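Local coordinates for protein alpha-glucosidase ([Eubacterium] rectale, PDB 6PNR) that probably hydrolyses alpha-linked sulfoquinovosides, as a sulfoquinovosidase of glycoside hydrolase family 31, and binds a sulfonated aza-sugar inhibitor in its pocket, at residues D385-D390 with G434-F439. Sequence-based numbering, arbitrary orientation.
With 9VH ([(3~{S},4~{R},5~{R})-4,5-bis(oxidanyl)piperidin-3-yl]methanesulfonic acid), chain C.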
loop_
_atom_site.group_PDB
_atom_site.type_symbol
_atom_site.label_atom_id
_atom_site.label_comp_id
_atom_site.label_asym_id
_atom_site.label_seq_id
_atom_site.Cartn_x
_atom_site.Cartn_y
_atom_site.Cartn_z
ATOM N N ASP A 385 23.302 36.371 10.484
ATOM C CA ASP A 385 22.949 36.128 11.879
ATOM C C ASP A 385 21.960 34.982 12.073
ATOM O O ASP A 385 21.534 34.723 13.201
ATOM C CB ASP A 385 22.398 37.409 12.491
ATOM C CG ASP A 385 23.497 38.415 12.785
ATOM O OD1 ASP A 385 24.530 37.997 13.353
ATOM O OD2 ASP A 385 23.344 39.605 12.425
ATOM N N GLY A 386 21.600 34.279 11.017
ATOM C CA GLY A 386 20.740 33.120 11.175
ATOM C C GLY A 386 20.589 32.466 9.828
ATOM O O GLY A 386 20.942 33.043 8.798
ATOM N N TRP A 387 20.079 31.235 9.844
ATOM C CA TRP A 387 19.928 30.548 8.572
ATOM C C TRP A 387 19.043 29.318 8.722
ATOM O O TRP A 387 18.911 28.738 9.803
ATOM C CB TRP A 387 21.285 30.137 7.978
ATOM C CG TRP A 387 22.142 29.235 8.847
ATOM C CD1 TRP A 387 22.183 27.877 8.833
ATOM C CD2 TRP A 387 23.128 29.653 9.797
ATOM N NE1 TRP A 387 23.126 27.418 9.731
ATOM C CE2 TRP A 387 23.723 28.492 10.328
ATOM C CE3 TRP A 387 23.574 30.896 10.235
ATOM C CZ2 TRP A 387 24.716 28.540 11.302
ATOM C CZ3 TRP A 387 24.563 30.940 11.208
ATOM C CH2 TRP A 387 25.125 29.767 11.722
ATOM N N MET A 388 18.438 28.935 7.605
ATOM C CA MET A 388 17.833 27.617 7.492
ATOM C C MET A 388 18.942 26.584 7.356
ATOM O O MET A 388 19.804 26.710 6.479
ATOM C CB MET A 388 16.900 27.567 6.285
ATOM C CG MET A 388 16.221 26.208 6.090
ATOM S SD MET A 388 15.014 26.192 4.731
ATOM C CE MET A 388 13.618 27.005 5.492
ATOM N N ALA A 389 18.950 25.589 8.243
ATOM C CA ALA A 389 19.921 24.495 8.191
ATOM C C ALA A 389 19.143 23.246 7.791
ATOM O O ALA A 389 18.604 22.525 8.635
ATOM C CB ALA A 389 20.647 24.325 9.530
ATOM N N ASP A 390 19.124 22.979 6.491
ATOM C CA ASP A 390 18.099 22.179 5.854
ATOM C C ASP A 390 18.561 20.737 5.660
ATOM O O ASP A 390 19.734 20.397 5.821
ATOM C CB ASP A 390 17.753 22.827 4.513
ATOM C CG ASP A 390 16.453 22.344 3.932
ATOM O OD1 ASP A 390 15.659 21.635 4.602
ATOM O OD2 ASP A 390 16.230 22.698 2.771
ATOM N N GLY A 434 22.940 31.819 21.548
ATOM C CA GLY A 434 22.055 32.863 22.019
ATOM C C GLY A 434 22.063 34.140 21.200
ATOM O O GLY A 434 21.240 35.026 21.461
ATOM N N ASP A 435 22.954 34.277 20.212
ATOM C CA ASP A 435 22.978 35.494 19.403
ATOM C C ASP A 435 22.632 35.263 17.946
ATOM O O ASP A 435 22.149 36.184 17.286
ATOM C CB ASP A 435 24.352 36.166 19.461
ATOM C CG ASP A 435 24.771 36.525 20.875
ATOM O OD1 ASP A 435 23.893 36.870 21.693
ATOM O OD2 ASP A 435 25.984 36.452 21.154
ATOM N N VAL A 436 22.896 34.073 17.430
ATOM C CA VAL A 436 22.496 33.692 16.079
ATOM C C VAL A 436 21.652 32.439 16.204
ATOM O O VAL A 436 21.784 31.677 17.167
ATOM C CB VAL A 436 23.690 33.446 15.135
ATOM C CG1 VAL A 436 24.679 34.599 15.175
ATOM C CG2 VAL A 436 24.356 32.147 15.465
ATOM N N VAL A 437 20.769 32.221 15.241
ATOM C CA VAL A 437 19.874 31.075 15.337
ATOM C C VAL A 437 19.757 30.406 13.977
ATOM O O VAL A 437 19.583 31.083 12.957
ATOM C CB VAL A 437 18.487 31.482 15.884
ATOM C CG1 VAL A 437 17.868 32.610 15.061
ATOM C CG2 VAL A 437 17.565 30.262 15.960
ATOM N N TYR A 438 19.873 29.079 13.956
ATOM C CA TYR A 438 19.587 28.310 12.755
ATOM C C TYR A 438 18.358 27.454 13.025
ATOM O O TYR A 438 18.039 27.141 14.176
ATOM C CB TYR A 438 20.782 27.438 12.313
ATOM C CG TYR A 438 21.356 26.606 13.439
ATOM C CD1 TYR A 438 22.315 27.131 14.294
ATOM C CD2 TYR A 438 20.919 25.305 13.659
ATOM C CE1 TYR A 438 22.829 26.381 15.349
ATOM C CE2 TYR A 438 21.415 24.546 14.718
ATOM C CZ TYR A 438 22.373 25.091 15.556
ATOM O OH TYR A 438 22.870 24.350 16.607
ATOM N N PHE A 439 17.634 27.109 11.976
ATOM C CA PHE A 439 16.450 26.283 12.178
ATOM C C PHE A 439 16.504 25.073 11.267
ATOM O O PHE A 439 16.885 25.180 10.098
ATOM C CB PHE A 439 15.138 27.086 11.988
ATOM C CG PHE A 439 15.200 28.148 10.913
ATOM C CD1 PHE A 439 15.783 29.385 11.161
ATOM C CD2 PHE A 439 14.622 27.919 9.663
ATOM C CE1 PHE A 439 15.814 30.364 10.175
ATOM C CE2 PHE A 439 14.653 28.895 8.669
ATOM C CZ PHE A 439 15.241 30.103 8.914
HETATM O O1 9VH C . 14.614 24.150 -3.282
HETATM S S1 9VH C . 15.733 23.875 -2.398
HETATM O O2 9VH C . 15.816 22.462 -2.122
HETATM O O3 9VH C . 16.952 24.463 -2.898
HETATM C C1 9VH C . 15.328 24.707 -0.888
HETATM C C2 9VH C . 14.096 24.149 -0.163
HETATM C C3 9VH C . 14.488 22.831 0.488
HETATM N N1 9VH C . 13.565 22.266 1.472
HETATM C C4 9VH C . 13.167 23.241 2.486
HETATM C C5 9VH C . 12.574 24.473 1.821
HETATM O O4 9VH C . 12.194 25.391 2.845
HETATM C C6 9VH C . 13.602 25.123 0.906
HETATM O O5 9VH C . 13.057 26.286 0.290
HETATM O O HOH W 1 23.657 37.978 16.303
#
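W387 N donates to V437 O and F439 N to W387 O, joining strands 386-389 and 437-439 in parallel through backbone bonds that zigzag between them. The final bond, A389 N to F439 O at 2.8 Å, is the shortest and straightest (165° at the hydrogen), whereas V437 N to D385 O, at the beginning of the pairing, is weak.

Aromatic contacts line both faces of the pair. On the face of W387 and Y438, the indole and phenol lie side by side but slid apart, and it is Y438 CB that sits over the indole, 3.7 Å from the centroid of the W387 five-membered ring. V436 CG2 comes no nearer to the indole than 4.4 Å, at W387 CZ3. The polar end of each ring is held from outside the pair, W387 NE1 by N423 and Y438 OH by Y450.

In the family 31 TIM barrel these are neighbouring parallel barrel strands, linked through helix 408-429, which covers the W387 side; strand 314-319 bonds to the far edge of 386-389.

On the other face, F439 takes chi1 35°, its CG between backbone N and carbonyl carbon, and the ring folds back over strand 386-389. One ring face receives W387 O and M388 CA, the latter 3.9 Å from the F439 centroid, while F439 CE2 meets M388 CB at 3.5 Å. An alanine in place of F439 would probably open a gap beside M388, leaving its side chain freer to shift at the pocket.

Ligand contacts arise where strand 386-389 ends: M388 is extended as far as SD and then bends at chi3 (-78°), which sets CE 3.4 Å from inhibitor atom O4, and D390, hydrogen-bonded to Y318 through OD2, lies beside the piperidine ring.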